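PDB 3OVG: amidohydrolase from Mycoplasma synoviae, which hydrolyses D-xylono-1,4-lactone 5-phosphate and L-arabino-1,4-lactone 5-phosphate with the aid of two zinc ions per subunit. Local coordinates for residues K211-H216 / G234-F239; R277-R282 / K290-L295. All coordinates share one frame; numbering follows the deposited sequence.

Contact 1: K211-H216 / G234-F239. With ZN (zinc ion), chain H.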
loop_
_atom_site.group_PDB
_atom_site.type_symbol
_atom_site.label_atom_id
_atom_site.label_comp_id
_atom_site.label_asym_id
_atom_site.label_seq_id
_atom_site.Cartn_x
_atom_site.Cartn_y
_atom_site.Cartn_z
ATOM N N LYS A 211 -19.852 -32.977 -19.639
ATOM C CA LYS A 211 -20.177 -31.562 -19.901
ATOM C C LYS A 211 -19.259 -30.586 -19.141
ATOM O O LYS A 211 -19.425 -29.344 -19.228
ATOM C CB LYS A 211 -21.613 -31.263 -19.480
ATOM C CG LYS A 211 -22.706 -31.968 -20.253
ATOM C CD LYS A 211 -22.745 -31.540 -21.730
ATOM C CE LYS A 211 -21.856 -32.451 -22.606
ATOM N NZ LYS A 211 -22.332 -32.474 -24.009
ATOM N N ILE A 212 -18.290 -31.140 -18.416
ATOM C CA ILE A 212 -17.514 -30.360 -17.463
ATOM C C ILE A 212 -16.097 -30.102 -17.929
ATOM O O ILE A 212 -15.321 -31.041 -18.154
ATOM C CB ILE A 212 -17.412 -31.080 -16.085
ATOM C CG1 ILE A 212 -18.804 -31.416 -15.524
ATOM C CG2 ILE A 212 -16.477 -30.286 -15.094
ATOM C CD1 ILE A 212 -18.750 -32.043 -14.121
ATOM N N GLN A 213 -15.757 -28.825 -18.035
ATOM C CA GLN A 213 -14.353 -28.430 -18.124
ATOM C C GLN A 213 -13.864 -27.748 -16.845
ATOM O O GLN A 213 -14.606 -26.956 -16.194
ATOM C CB GLN A 213 -14.155 -27.454 -19.271
ATOM C CG GLN A 213 -14.169 -28.082 -20.652
ATOM C CD GLN A 213 -14.128 -27.021 -21.728
ATOM O OE1 GLN A 213 -15.167 -26.431 -22.058
ATOM N NE2 GLN A 213 -12.932 -26.770 -22.287
ATOM N N ILE A 214 -12.614 -28.044 -16.489
ATOM C CA ILE A 214 -11.985 -27.370 -15.373
ATOM C C ILE A 214 -10.753 -26.590 -15.839
ATOM O O ILE A 214 -9.808 -27.173 -16.370
ATOM C CB ILE A 214 -11.619 -28.335 -14.233
ATOM C CG1 ILE A 214 -12.868 -29.070 -13.730
ATOM C CG2 ILE A 214 -10.997 -27.540 -13.068
ATOM C CD1 ILE A 214 -12.600 -29.900 -12.486
ATOM N N SER A 215 -10.758 -25.275 -15.625
ATOM C CA SER A 215 -9.699 -24.403 -16.161
ATOM C C SER A 215 -8.563 -24.171 -15.159
ATOM O O SER A 215 -8.754 -24.341 -13.946
ATOM C CB SER A 215 -10.293 -23.040 -16.581
ATOM O OG SER A 215 -10.547 -22.992 -17.976
ATOM N N HIS A 216 -7.413 -23.750 -15.698
ATOM C CA HIS A 216 -6.210 -23.305 -14.962
ATOM C C HIS A 216 -5.360 -24.367 -14.248
ATOM O O HIS A 216 -4.517 -24.023 -13.415
ATOM C CB HIS A 216 -6.514 -22.177 -13.993
ATOM C CG HIS A 216 -7.412 -21.139 -14.560
ATOM N ND1 HIS A 216 -7.217 -20.588 -15.809
ATOM C CD2 HIS A 216 -8.521 -20.549 -14.057
ATOM C CE1 HIS A 216 -8.182 -19.728 -16.065
ATOM N NE2 HIS A 216 -8.981 -19.677 -15.014
ATOM N N GLY A 234 -13.457 -38.186 -14.953
ATOM C CA GLY A 234 -13.795 -38.198 -16.363
ATOM C C GLY A 234 -14.043 -36.803 -16.920
ATOM O O GLY A 234 -14.561 -36.652 -18.036
ATOM N N VAL A 235 -13.709 -35.774 -16.147
ATOM C CA VAL A 235 -13.909 -34.399 -16.604
ATOM C C VAL A 235 -12.810 -34.055 -17.601
ATOM O O VAL A 235 -11.947 -34.882 -17.892
ATOM C CB VAL A 235 -13.951 -33.369 -15.446
ATOM C CG1 VAL A 235 -15.137 -33.657 -14.505
ATOM C CG2 VAL A 235 -12.624 -33.333 -14.689
ATOM N N THR A 236 -12.871 -32.851 -18.155
ATOM C CA THR A 236 -11.880 -32.383 -19.139
ATOM C C THR A 236 -11.135 -31.185 -18.523
ATOM O O THR A 236 -11.746 -30.296 -17.880
ATOM C CB THR A 236 -12.584 -32.010 -20.475
ATOM O OG1 THR A 236 -13.196 -33.176 -21.025
ATOM C CG2 THR A 236 -11.633 -31.364 -21.509
ATOM N N LEU A 237 -9.817 -31.204 -18.664
ATOM C CA LEU A 237 -8.963 -30.117 -18.193
ATOM C C LEU A 237 -8.794 -29.114 -19.327
ATOM O O LEU A 237 -8.315 -29.471 -20.388
ATOM C CB LEU A 237 -7.581 -30.660 -17.729
ATOM C CG LEU A 237 -7.651 -31.785 -16.680
ATOM C CD1 LEU A 237 -6.279 -32.263 -16.169
ATOM C CD2 LEU A 237 -8.583 -31.378 -15.505
ATOM N N CYS A 238 -9.239 -27.874 -19.118
ATOM C CA CYS A 238 -9.011 -26.792 -20.073
ATOM C C CYS A 238 -7.756 -26.038 -19.678
ATOM O O CYS A 238 -7.758 -25.275 -18.737
ATOM C CB CYS A 238 -10.197 -25.820 -20.135
ATOM S SG CYS A 238 -9.944 -24.483 -21.355
ATOM N N PHE A 239 -6.661 -26.251 -20.399
ATOM C CA PHE A 239 -5.434 -25.553 -20.067
ATOM C C PHE A 239 -5.353 -24.197 -20.712
ATOM O O PHE A 239 -5.593 -24.068 -21.914
ATOM C CB PHE A 239 -4.212 -26.369 -20.530
ATOM C CG PHE A 239 -4.009 -27.610 -19.755
ATOM C CD1 PHE A 239 -3.583 -27.547 -18.428
ATOM C CD2 PHE A 239 -4.245 -28.855 -20.329
ATOM C CE1 PHE A 239 -3.374 -28.710 -17.693
ATOM C CE2 PHE A 239 -4.047 -30.018 -19.590
ATOM C CZ PHE A 239 -3.616 -29.939 -18.273
HETATM ZN ZN ZN H . -10.266 -17.708 -14.597
HETATM O O HOH W 1 -6.913 -26.706 -16.715
HETATM O O HOH W 2 -8.433 -22.074 -19.339
HETATM O O HOH W 3 -8.813 -16.430 -16.149
#
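Ile212 and Ile214 bond through their backbones to Thr236 and Cys238, joining two parallel neighbours of the TIM barrel. Helix 223-233 makes the crossover between the strands. Thr236 N donates to Ile212 O at 3.0 Å, and Ile214 N donates to Thr236 O at 2.8 Å. Cys238 N reaches Ile214 O at 2.9 Å. That oxygen also takes a hydrogen bond from a water. The same water donates weakly to Cys238 O, which has a weak, long bond from His216 N (3.4 Å) as well. Cys238 O also takes a weak bond from a second water, the one held by Ser215 OG.

On the helix side, Val235 CG1 packs 3.7 Å from Ile212 CG2. Its other branch, CG2, meets Ile214 CD1. The opposite face carries Gln213, Ser215, Thr236 and Cys238. Here Gln213 NE2 passes 3.6 Å from Cys238 CB and is hydrogen-bonded to Thr270 OG1 on the next strand. Thr236 OG1 bonds to Arg326. Ser215 OG bonds to His26 ND1 and to the second water, at 2.7 Å.

His216 lies just past the strand end. Its NE2 binds zinc at 2.4 Å, and His188 binds the same ion. Its ND1 bonds to Asp240 OD2, so both ring nitrogens are engaged and the ring's rotation is fixed. Ser215 CB covers the centre of one ring face. Segment 211-216 thus serves both metal sites: His216, just after the strand, is a direct ligand, and Ser215, on the strand, is a second-shell partner of the zinc ligand His26.

Contact 2: R277-R282 / K290-L295. With PO4 (phosphate ion), chain I.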
loop_
_atom_site.group_PDB
_atom_site.type_symbol
_atom_site.label_atom_id
_atom_site.label_comp_id
_atom_site.label_asym_id
_atom_site.label_seq_id
_atom_site.Cartn_x
_atom_site.Cartn_y
_atom_site.Cartn_z
ATOM N N ARG A 277 -6.136 -10.050 -19.837
ATOM C CA ARG A 277 -5.537 -8.764 -19.526
ATOM C C ARG A 277 -5.208 -8.098 -20.855
ATOM O O ARG A 277 -4.960 -8.775 -21.856
ATOM C CB ARG A 277 -4.247 -8.934 -18.712
ATOM C CG ARG A 277 -4.464 -9.316 -17.256
ATOM C CD ARG A 277 -3.145 -9.456 -16.511
ATOM N NE ARG A 277 -2.476 -8.158 -16.398
ATOM C CZ ARG A 277 -1.856 -7.723 -15.294
ATOM N NH1 ARG A 277 -1.837 -8.478 -14.190
ATOM N NH2 ARG A 277 -1.268 -6.521 -15.290
ATOM N N ILE A 278 -5.161 -6.774 -20.859
ATOM C CA ILE A 278 -4.989 -6.029 -22.097
ATOM C C ILE A 278 -3.688 -6.348 -22.871
ATOM O O ILE A 278 -3.673 -6.268 -24.108
ATOM C CB ILE A 278 -5.120 -4.531 -21.816
ATOM C CG1 ILE A 278 -5.577 -3.738 -23.061
ATOM C CG2 ILE A 278 -3.872 -3.997 -21.154
ATOM C CD1 ILE A 278 -6.236 -2.361 -22.671
ATOM N N LEU A 279 -2.618 -6.723 -22.171
ATOM C CA LEU A 279 -1.335 -7.068 -22.849
ATOM C C LEU A 279 -1.211 -8.536 -23.288
ATOM O O LEU A 279 -0.142 -8.988 -23.704
ATOM C CB LEU A 279 -0.119 -6.686 -21.998
ATOM C CG LEU A 279 -0.012 -5.185 -21.677
ATOM C CD1 LEU A 279 1.263 -4.875 -20.894
ATOM C CD2 LEU A 279 -0.043 -4.360 -22.968
ATOM N N TYR A 280 -2.298 -9.282 -23.189
ATOM C CA TYR A 280 -2.301 -10.681 -23.582
ATOM C C TYR A 280 -2.883 -10.875 -24.980
ATOM O O TYR A 280 -3.076 -12.003 -25.421
ATOM C CB TYR A 280 -3.074 -11.537 -22.548
ATOM C CG TYR A 280 -2.409 -11.637 -21.177
ATOM C CD1 TYR A 280 -1.134 -11.102 -20.948
ATOM C CD2 TYR A 280 -3.029 -12.331 -20.130
ATOM C CE1 TYR A 280 -0.515 -11.220 -19.692
ATOM C CE2 TYR A 280 -2.425 -12.462 -18.907
ATOM C CZ TYR A 280 -1.174 -11.906 -18.685
ATOM O OH TYR A 280 -0.595 -12.038 -17.448
ATOM N N GLN A 281 -3.165 -9.773 -25.683
ATOM C CA GLN A 281 -3.548 -9.864 -27.088
ATOM C C GLN A 281 -2.681 -8.919 -27.899
ATOM O O GLN A 281 -2.275 -7.884 -27.389
ATOM C CB GLN A 281 -5.034 -9.555 -27.283
ATOM C CG GLN A 281 -5.907 -10.607 -26.650
ATOM C CD GLN A 281 -7.369 -10.398 -26.933
ATOM O OE1 GLN A 281 -7.737 -9.783 -27.942
ATOM N NE2 GLN A 281 -8.223 -10.922 -26.049
ATOM N N ARG A 282 -2.360 -9.317 -29.134
ATOM C CA ARG A 282 -1.469 -8.550 -29.994
ATOM C C ARG A 282 -2.065 -7.180 -30.329
ATOM O O ARG A 282 -1.430 -6.156 -30.133
ATOM C CB ARG A 282 -1.200 -9.298 -31.292
ATOM C CG ARG A 282 -0.022 -8.718 -32.074
ATOM C CD ARG A 282 0.258 -9.507 -33.367
ATOM N NE ARG A 282 -0.600 -9.059 -34.478
ATOM C CZ ARG A 282 -0.364 -7.974 -35.204
ATOM N NH1 ARG A 282 -1.181 -7.627 -36.192
ATOM N NH2 ARG A 282 0.702 -7.235 -34.943
ATOM N N LYS A 290 2.610 -1.229 -27.545
ATOM C CA LYS A 290 3.537 -2.333 -27.300
ATOM C C LYS A 290 3.361 -3.524 -28.256
ATOM O O LYS A 290 2.241 -3.814 -28.730
ATOM C CB LYS A 290 3.355 -2.866 -25.876
ATOM C CG LYS A 290 3.403 -1.858 -24.753
ATOM C CD LYS A 290 3.145 -2.557 -23.446
ATOM C CE LYS A 290 3.902 -1.921 -22.272
ATOM N NZ LYS A 290 3.767 -0.463 -22.188
ATOM N N GLN A 291 4.477 -4.208 -28.509
ATOM C CA GLN A 291 4.491 -5.504 -29.184
ATOM C C GLN A 291 4.268 -6.588 -28.132
ATOM O O GLN A 291 5.059 -6.678 -27.176
ATOM C CB GLN A 291 5.846 -5.770 -29.843
ATOM C CG GLN A 291 5.839 -7.076 -30.648
ATOM C CD GLN A 291 7.198 -7.439 -31.240
ATOM O OE1 GLN A 291 8.231 -6.939 -30.824
ATOM N NE2 GLN A 291 7.188 -8.310 -32.223
ATOM N N THR A 292 3.207 -7.381 -28.303
ATOM C CA THR A 292 2.814 -8.449 -27.381
ATOM C C THR A 292 2.340 -9.627 -28.214
ATOM O O THR A 292 2.059 -9.486 -29.395
ATOM C CB THR A 292 1.598 -8.042 -26.520
ATOM O OG1 THR A 292 0.581 -7.458 -27.369
ATOM C CG2 THR A 292 1.989 -7.078 -25.463
ATOM N N PHE A 293 2.261 -10.793 -27.614
ATOM C CA PHE A 293 1.665 -11.932 -28.297
ATOM C C PHE A 293 0.221 -12.069 -27.881
ATOM O O PHE A 293 -0.168 -11.621 -26.801
ATOM C CB PHE A 293 2.422 -13.234 -27.980
ATOM C CG PHE A 293 3.765 -13.307 -28.630
ATOM C CD1 PHE A 293 3.870 -13.275 -30.018
ATOM C CD2 PHE A 293 4.913 -13.351 -27.874
ATOM C CE1 PHE A 293 5.109 -13.299 -30.630
ATOM C CE2 PHE A 293 6.168 -13.386 -28.483
ATOM C CZ PHE A 293 6.262 -13.360 -29.856
ATOM N N GLY A 294 -0.571 -12.710 -28.732
ATOM C CA GLY A 294 -1.975 -12.968 -28.439
ATOM C C GLY A 294 -2.439 -14.329 -28.950
ATOM O O GLY A 294 -1.724 -15.343 -28.824
ATOM N N LEU A 295 -3.622 -14.354 -29.548
ATOM C CA LEU A 295 -4.236 -15.604 -29.999
ATOM C C LEU A 295 -3.379 -16.327 -31.063
ATOM O O LEU A 295 -3.295 -17.544 -31.040
ATOM C CB LEU A 295 -5.684 -15.359 -30.480
ATOM C CG LEU A 295 -6.838 -15.208 -29.454
ATOM C CD1 LEU A 295 -6.439 -14.470 -28.209
ATOM C CD2 LEU A 295 -8.137 -14.590 -30.053
HETATM P P PO4 I . -2.917 -13.081 -14.741
HETATM O O1 PO4 I . -4.225 -12.717 -15.466
HETATM O O2 PO4 I . -2.335 -11.865 -13.978
HETATM O O3 PO4 I . -3.219 -14.215 -13.755
HETATM O O4 PO4 I . -1.934 -13.618 -15.778
HETATM O O HOH W 4 1.323 -6.027 -30.224
#
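Thr292 meets the 277-282 loop through both branches of its side chain. This loop follows strand 269-271 of the TIM barrel and carries the substrate-binding residues Arg277 to Tyr280. Thr292 OG1 donates to Gln281 O at 2.9 Å, from 48° above the carbonyl plane. With chi1 at 47°, OG1 lies between the backbone N and the carbonyl carbon and reaches Gln281 O, while CG2 lies against Leu279, 3.4 Å from its backbone O. Farther along, Leu279 CD2 touches the aliphatic CD of Lys290 at 3.7 Å, the two side chains crossing at a slant. The amino group of Lys290 forms a salt bridge to Asp164 of a second subunit.

The CA atoms of Gln281 and Gly294 are 3.7 Å apart, the nearest CA pair between the segments. Gly294 CA packs against Gln281 CA and Arg282 N, with no side chain between the backbones. It also makes a CH···O contact with Tyr280 O. Gln281 is the N-cap residue of helix 282-287. A water joins the segments beyond it: it donates to Arg282 O and Lys290 O and accepts from Thr292 N.

The next shell fixes this arrangement. Glu54 of helix 48-60 accepts from the backbone N of both Arg282 and Leu295, so one carboxylate oxygen ties the two segments together. The Arg282 guanidinium pairs with Glu57 and with Glu351 of the second subunit. Lys290 and Gln291 extend an antiparallel sheet into that subunit.

On the active-site side, Arg277 CB lies over one face of the Tyr280 ring, toward its rim. A phosphate ion, probably from the crystallisation liquor, is held weakly by Arg277 NH1. Lys246 NZ and Tyr247 OH also bond to it. Tyr280 OH donates to phosphate O4 at 2.7 Å.

Contact 1 lies wholly earlier in the chain than contact 2. Their centres are about 25 Å apart and their nearest atoms about 10 Å apart, so they do not touch. Contact 1 is buried within the parallel barrel sheet. Contact 2 lies farther out and is partly buried. Strand 269-271 connects them: it is the sheet neighbour of strand 236-239, and the loop of contact 2 follows it. That loop comes after Asp274, a zinc ligand that the His216 side chain touches. Contact 1 therefore supplies a metal ligand, while contact 2 supplies substrate-binding residues and joins this side of the active site to a neighbouring subunit.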